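Local structure of glycoside Hydrolase (Bacteroides uniformis, 5TA0) at residues G86-V91 / L136-Q141; R178-Y183 / P193-C198. The protein probably hydrolyses agarose-derived chains such as neoagarooctaose, as a glycoside hydrolase of a human gut bacterium. One frame throughout, in Å; residues are numbered along the deposited sequence.

Interaction 1 (G86-V91 / L136-Q141). With GAL (beta-D-galactopyranose), chain C; AAL (3,6-anhydro-alpha-L-galactopyranose), chain B; SO4 (sulfate ion), chain F.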
# COMPACT_ATOMS: atom_id res chain seq x y z
N GLY A 86 -10.95 -3.95 -16.37
CA GLY A 86 -11.95 -4.66 -17.15
C GLY A 86 -12.22 -4.10 -18.53
O GLY A 86 -12.44 -4.88 -19.46
N MET A 87 -12.19 -2.78 -18.70
CA MET A 87 -12.49 -2.23 -20.02
C MET A 87 -11.39 -2.62 -21.00
O MET A 87 -11.69 -3.06 -22.13
CB MET A 87 -12.64 -0.71 -19.96
CG MET A 87 -13.05 -0.13 -21.31
SD MET A 87 -13.29 1.66 -21.39
CE MET A 87 -14.88 1.79 -20.64
N ILE A 88 -10.14 -2.45 -20.61
CA ILE A 88 -9.03 -2.81 -21.49
C ILE A 88 -9.06 -4.32 -21.80
O ILE A 88 -8.78 -4.73 -22.94
CB ILE A 88 -7.67 -2.27 -20.98
CG1 ILE A 88 -6.60 -2.40 -22.06
CG2 ILE A 88 -7.24 -2.93 -19.66
CD1 ILE A 88 -5.31 -1.72 -21.70
N LYS A 89 -9.43 -5.16 -20.83
CA LYS A 89 -9.52 -6.60 -21.10
C LYS A 89 -10.58 -6.90 -22.14
O LYS A 89 -10.35 -7.70 -23.03
CB LYS A 89 -9.87 -7.36 -19.81
CG LYS A 89 -9.68 -8.86 -19.97
CD LYS A 89 -10.06 -9.58 -18.69
CE LYS A 89 -9.60 -11.01 -18.65
NZ LYS A 89 -10.28 -11.67 -17.49
N THR A 90 -11.75 -6.27 -22.02
CA THR A 90 -12.82 -6.50 -23.00
C THR A 90 -12.40 -6.09 -24.40
O THR A 90 -12.67 -6.82 -25.38
CB THR A 90 -14.12 -5.81 -22.56
OG1 THR A 90 -14.53 -6.35 -21.29
CG2 THR A 90 -15.22 -6.02 -23.56
N VAL A 91 -11.69 -4.98 -24.52
CA VAL A 91 -11.21 -4.58 -25.84
C VAL A 91 -10.20 -5.58 -26.36
O VAL A 91 -10.31 -6.05 -27.49
CB VAL A 91 -10.65 -3.15 -25.82
CG1 VAL A 91 -9.94 -2.84 -27.14
CG2 VAL A 91 -11.77 -2.16 -25.53
N LEU A 136 -6.51 7.76 -12.39
CA LEU A 136 -6.63 6.34 -12.70
C LEU A 136 -5.33 5.59 -12.74
O LEU A 136 -4.36 6.02 -13.39
CB LEU A 136 -7.35 6.14 -14.04
CG LEU A 136 -7.67 4.72 -14.47
CD1 LEU A 136 -8.70 4.13 -13.54
CD2 LEU A 136 -8.13 4.69 -15.93
N ILE A 137 -5.33 4.43 -12.07
CA ILE A 137 -4.34 3.39 -12.29
C ILE A 137 -4.91 2.42 -13.31
O ILE A 137 -5.91 1.77 -13.08
CB ILE A 137 -4.00 2.60 -10.98
CG1 ILE A 137 -3.63 3.56 -9.85
CG2 ILE A 137 -2.92 1.57 -11.24
CD1 ILE A 137 -3.56 2.89 -8.49
N LEU A 138 -4.25 2.34 -14.46
CA LEU A 138 -4.59 1.37 -15.50
C LEU A 138 -3.65 0.16 -15.39
O LEU A 138 -2.48 0.31 -15.09
CB LEU A 138 -4.46 2.06 -16.87
CG LEU A 138 -4.90 1.25 -18.09
CD1 LEU A 138 -6.35 0.78 -18.00
CD2 LEU A 138 -4.72 2.06 -19.38
N CYS A 139 -4.19 -1.03 -15.61
CA CYS A 139 -3.41 -2.26 -15.59
C CYS A 139 -4.08 -3.30 -16.45
O CYS A 139 -5.32 -3.29 -16.60
CB CYS A 139 -3.29 -2.76 -14.15
SG CYS A 139 -2.18 -4.17 -13.88
N ASN A 140 -3.28 -4.20 -17.02
CA ASN A 140 -3.81 -5.39 -17.70
C ASN A 140 -3.90 -6.56 -16.72
O ASN A 140 -2.93 -6.87 -16.02
CB ASN A 140 -2.88 -5.81 -18.84
CG ASN A 140 -2.86 -4.81 -19.95
OD1 ASN A 140 -3.80 -4.73 -20.74
ND2 ASN A 140 -1.82 -3.98 -19.97
N GLN A 141 -5.04 -7.26 -16.74
CA GLN A 141 -5.07 -8.61 -16.15
C GLN A 141 -4.11 -9.52 -16.93
O GLN A 141 -3.72 -9.23 -18.06
CB GLN A 141 -6.48 -9.17 -16.19
CG GLN A 141 -7.43 -8.44 -15.27
CD GLN A 141 -8.84 -8.93 -15.38
OE1 GLN A 141 -9.10 -10.16 -15.48
NE2 GLN A 141 -9.78 -8.00 -15.43
C1 GAL C . -12.11 -7.32 -12.75
C2 GAL C . -12.80 -6.37 -13.74
C3 GAL C . -14.03 -7.01 -14.38
C4 GAL C . -13.69 -8.39 -14.92
C5 GAL C . -13.06 -9.22 -13.81
C6 GAL C . -12.69 -10.64 -14.25
O2 GAL C . -13.16 -5.19 -13.01
O3 GAL C . -14.57 -6.14 -15.40
O4 GAL C . -12.73 -8.27 -15.98
O5 GAL C . -11.86 -8.59 -13.34
O6 GAL C . -12.08 -11.36 -13.16
C1 AAL B . -8.24 -8.23 -9.40
C2 AAL B . -7.72 -7.91 -10.82
C3 AAL B . -8.64 -6.96 -11.57
C4 AAL B . -10.05 -7.50 -11.53
C5 AAL B . -10.38 -7.25 -10.09
C6 AAL B . -9.84 -5.87 -9.89
O2 AAL B . -7.59 -9.10 -11.60
O3 AAL B . -8.75 -5.75 -10.82
O4 AAL B . -10.89 -6.68 -12.36
O5 AAL B . -9.66 -8.14 -9.24
S SO4 F . -15.92 -9.78 -22.83
O1 SO4 F . -14.44 -9.77 -22.92
O2 SO4 F . -16.32 -8.67 -21.92
O3 SO4 F . -16.54 -9.60 -24.15
O4 SO4 F . -16.37 -11.10 -22.28

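Interaction 2 (R178-Y183 / P193-C198)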
# COMPACT_ATOMS: atom_id res chain seq x y z
N ARG A 178 -1.42 1.77 -28.02
CA ARG A 178 -2.50 2.23 -28.91
C ARG A 178 -3.79 2.40 -28.14
O ARG A 178 -4.53 3.35 -28.33
CB ARG A 178 -2.70 1.31 -30.09
CG ARG A 178 -1.60 1.35 -31.14
CD ARG A 178 -1.99 0.44 -32.29
NE ARG A 178 -1.03 0.51 -33.37
CZ ARG A 178 -0.94 1.51 -34.24
NH1 ARG A 178 -1.80 2.50 -34.20
NH2 ARG A 178 0.04 1.50 -35.14
N TYR A 179 -4.09 1.47 -27.24
CA TYR A 179 -5.31 1.57 -26.44
C TYR A 179 -5.35 2.91 -25.71
O TYR A 179 -6.37 3.63 -25.72
CB TYR A 179 -5.37 0.42 -25.41
CG TYR A 179 -6.59 0.48 -24.52
CD1 TYR A 179 -6.55 1.19 -23.33
CD2 TYR A 179 -7.76 -0.12 -24.91
CE1 TYR A 179 -7.69 1.31 -22.54
CE2 TYR A 179 -8.90 -0.06 -24.11
CZ TYR A 179 -8.86 0.67 -22.94
OH TYR A 179 -9.97 0.78 -22.14
N ILE A 180 -4.27 3.23 -25.02
CA ILE A 180 -4.19 4.46 -24.22
C ILE A 180 -4.38 5.67 -25.14
O ILE A 180 -5.19 6.56 -24.85
CB ILE A 180 -2.86 4.55 -23.44
CG1 ILE A 180 -2.75 3.43 -22.39
CG2 ILE A 180 -2.70 5.91 -22.76
CD1 ILE A 180 -1.33 3.12 -22.00
N LYS A 181 -3.69 5.67 -26.28
CA LYS A 181 -3.75 6.81 -27.21
C LYS A 181 -5.14 6.99 -27.81
O LYS A 181 -5.59 8.13 -27.99
CB LYS A 181 -2.74 6.56 -28.31
CG LYS A 181 -2.70 7.66 -29.37
CD LYS A 181 -1.57 7.37 -30.36
CE LYS A 181 -1.51 8.39 -31.51
NZ LYS A 181 -2.63 8.26 -32.48
N GLU A 182 -5.81 5.89 -28.13
CA GLU A 182 -7.10 5.92 -28.85
C GLU A 182 -8.28 6.18 -27.92
O GLU A 182 -9.20 6.93 -28.27
CB GLU A 182 -7.35 4.60 -29.61
CG GLU A 182 -6.35 4.25 -30.71
CD GLU A 182 -6.45 5.06 -31.97
OE1 GLU A 182 -7.27 6.00 -32.06
OE2 GLU A 182 -5.68 4.72 -32.90
N TYR A 183 -8.29 5.60 -26.74
CA TYR A 183 -9.44 5.72 -25.86
C TYR A 183 -9.47 7.03 -25.06
O TYR A 183 -10.52 7.68 -24.99
CB TYR A 183 -9.50 4.52 -24.89
CG TYR A 183 -10.58 4.71 -23.85
CD1 TYR A 183 -11.91 4.85 -24.23
CD2 TYR A 183 -10.27 4.87 -22.49
CE1 TYR A 183 -12.90 5.10 -23.30
CE2 TYR A 183 -11.26 5.11 -21.55
CZ TYR A 183 -12.58 5.23 -21.96
OH TYR A 183 -13.60 5.52 -21.08
N PRO A 193 -10.06 11.41 -18.94
CA PRO A 193 -8.68 11.79 -18.71
C PRO A 193 -7.69 10.63 -18.76
O PRO A 193 -8.01 9.51 -18.36
CB PRO A 193 -8.73 12.41 -17.31
CG PRO A 193 -10.12 12.93 -17.22
CD PRO A 193 -10.96 11.92 -17.89
N LYS A 194 -6.49 10.89 -19.26
CA LYS A 194 -5.45 9.87 -19.31
C LYS A 194 -5.18 9.32 -17.91
O LYS A 194 -5.30 10.02 -16.90
CB LYS A 194 -4.14 10.44 -19.87
CG LYS A 194 -4.22 10.90 -21.31
CD LYS A 194 -3.98 9.78 -22.29
CE LYS A 194 -4.42 10.24 -23.69
NZ LYS A 194 -4.37 9.20 -24.73
N PRO A 195 -4.80 8.03 -17.83
CA PRO A 195 -4.37 7.50 -16.52
C PRO A 195 -3.19 8.23 -15.94
O PRO A 195 -2.31 8.69 -16.68
CB PRO A 195 -4.04 6.03 -16.82
CG PRO A 195 -3.98 5.90 -18.25
CD PRO A 195 -4.62 7.06 -18.92
N GLY A 196 -3.15 8.33 -14.61
CA GLY A 196 -1.95 8.81 -13.95
C GLY A 196 -0.80 7.83 -13.94
O GLY A 196 0.36 8.22 -13.88
N PHE A 197 -1.13 6.52 -13.99
CA PHE A 197 -0.15 5.45 -13.84
C PHE A 197 -0.59 4.26 -14.67
O PHE A 197 -1.77 3.90 -14.64
CB PHE A 197 -0.07 4.99 -12.38
CG PHE A 197 0.30 6.07 -11.42
CD1 PHE A 197 1.62 6.31 -11.07
CD2 PHE A 197 -0.69 6.90 -10.89
CE1 PHE A 197 1.94 7.31 -10.16
CE2 PHE A 197 -0.35 7.93 -10.02
CZ PHE A 197 0.95 8.12 -9.66
N CYS A 198 0.35 3.66 -15.38
CA CYS A 198 0.12 2.41 -16.13
C CYS A 198 0.99 1.31 -15.57
O CYS A 198 2.19 1.23 -15.83
CB CYS A 198 0.38 2.62 -17.62
SG CYS A 198 -0.83 3.70 -18.42
O HOH W 1 -4.29 10.64 -27.19

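Interaction 1 (G86-V91 / L136-Q141)
Ile88 on helix 86-94 packs against Leu138, Cys139 and Asn140 of strand 134-140, and here the apolar packing is close, with Ile88 buried. Its CG1 lies anti to the backbone N (chi1 -168°), which sends Ile88 CD1 across the Asn140 side chain at roughly a right angle, to 3.5 Å from Asn140 OD1. The other branch, Ile88 CG2, lies 4.2 Å from Leu138 CD1 and 3.6 Å from Cys139 O, a carbonyl buried with no polar partner in the model. Asn140 turns its ND2 elsewhere, to Val200 O.

Toward the sugar the packing gives way to a looser, polar side, with Lys89 partly exposed. Its extended chain crosses Gln141, and Lys89 NZ donates to Gln141 OE1 at 2.8 Å from above the carbonyl plane, 41° out of it. Gln141 NE2 donates to GAL O4 at 3.0 Å in a nearly straight bond (164°), and also bonds Thr85 OG1. Gly86 CA sits 3.5 Å from GAL O3, where a CB would collide with the sugar. A leucine in place of Gln141 would probably cost Lys89 this acceptor and GAL O4 and Thr85 this amide partner. With its oxygen on a cation and its nitrogen on the galactose, the amide has its flip settled, and Lys89 may polarise it into a stronger donor.

Interaction 2 (R178-Y183 / P193-C198)
Lys194 and Ile180 open the contact, the first reaching from a loop to the last turn of helix 170-183. A bend at chi2 (-86°) turns the lysine chain toward the helix. Lys194 CD passes Ile180 CG2 at 4.1 Å, and Lys194 NZ then donates to the main-chain Ile180 O at 2.8 Å. The ammonium approaches from above the carbonyl plane, 45° out of it. A water that donates to Lys181 O accepts a second bond through its oxygen from Lys194 NZ at 2.9 Å, and a weak bond to Phe184 O adds a third main-chain oxygen close by. A positive charge among carbonyls at the C-terminal end of a helix probably gains from the helix dipole as well as from the individual bonds.

Next along the chain, Pro195 brings ring atom CD to 4.4 Å from Ile180 CG2, a light apolar touch beside the lysine. The segment then enters strand 197-199, where Cys198 directs SG at the helix and meets Ile180 CD1 at 3.7 Å. Ile180 thus spends one branch on the loop and the other on the strand, while Val233 of helix 219-236 also packs against it. Cys198 in turn pairs its backbone with Lys241 and Gly243 at the next strand. A helix packed on the parallel strand that follows it is the second half of a beta-alpha-beta crossover, the repeating element of an alpha/beta barrel.

How the interactions relate
The two interactions lie about 10 Å apart, centre to centre. The segments of interaction 1 both precede those of interaction 2 in the chain: strand 134-140 leads into helix 170-183, which returns to strand 197-199, its parallel neighbour in the barrel sheet. A probable hydrogen bond from Leu138 N to Phe197 O (2.9 Å) joins the strands directly. Tyr179 of segment 178-183 joins helix 170-183 to helix 86-94, with Tyr179 CD1 3.6 Å from Ile88 CD1 and its hydroxyl beside Met87. The two helices thus pack side by side on the neighbouring strands 134-140 and 197-199, and of the two contacts interaction 1 alone reaches the glycan pocket, with Gly86 and Gln141.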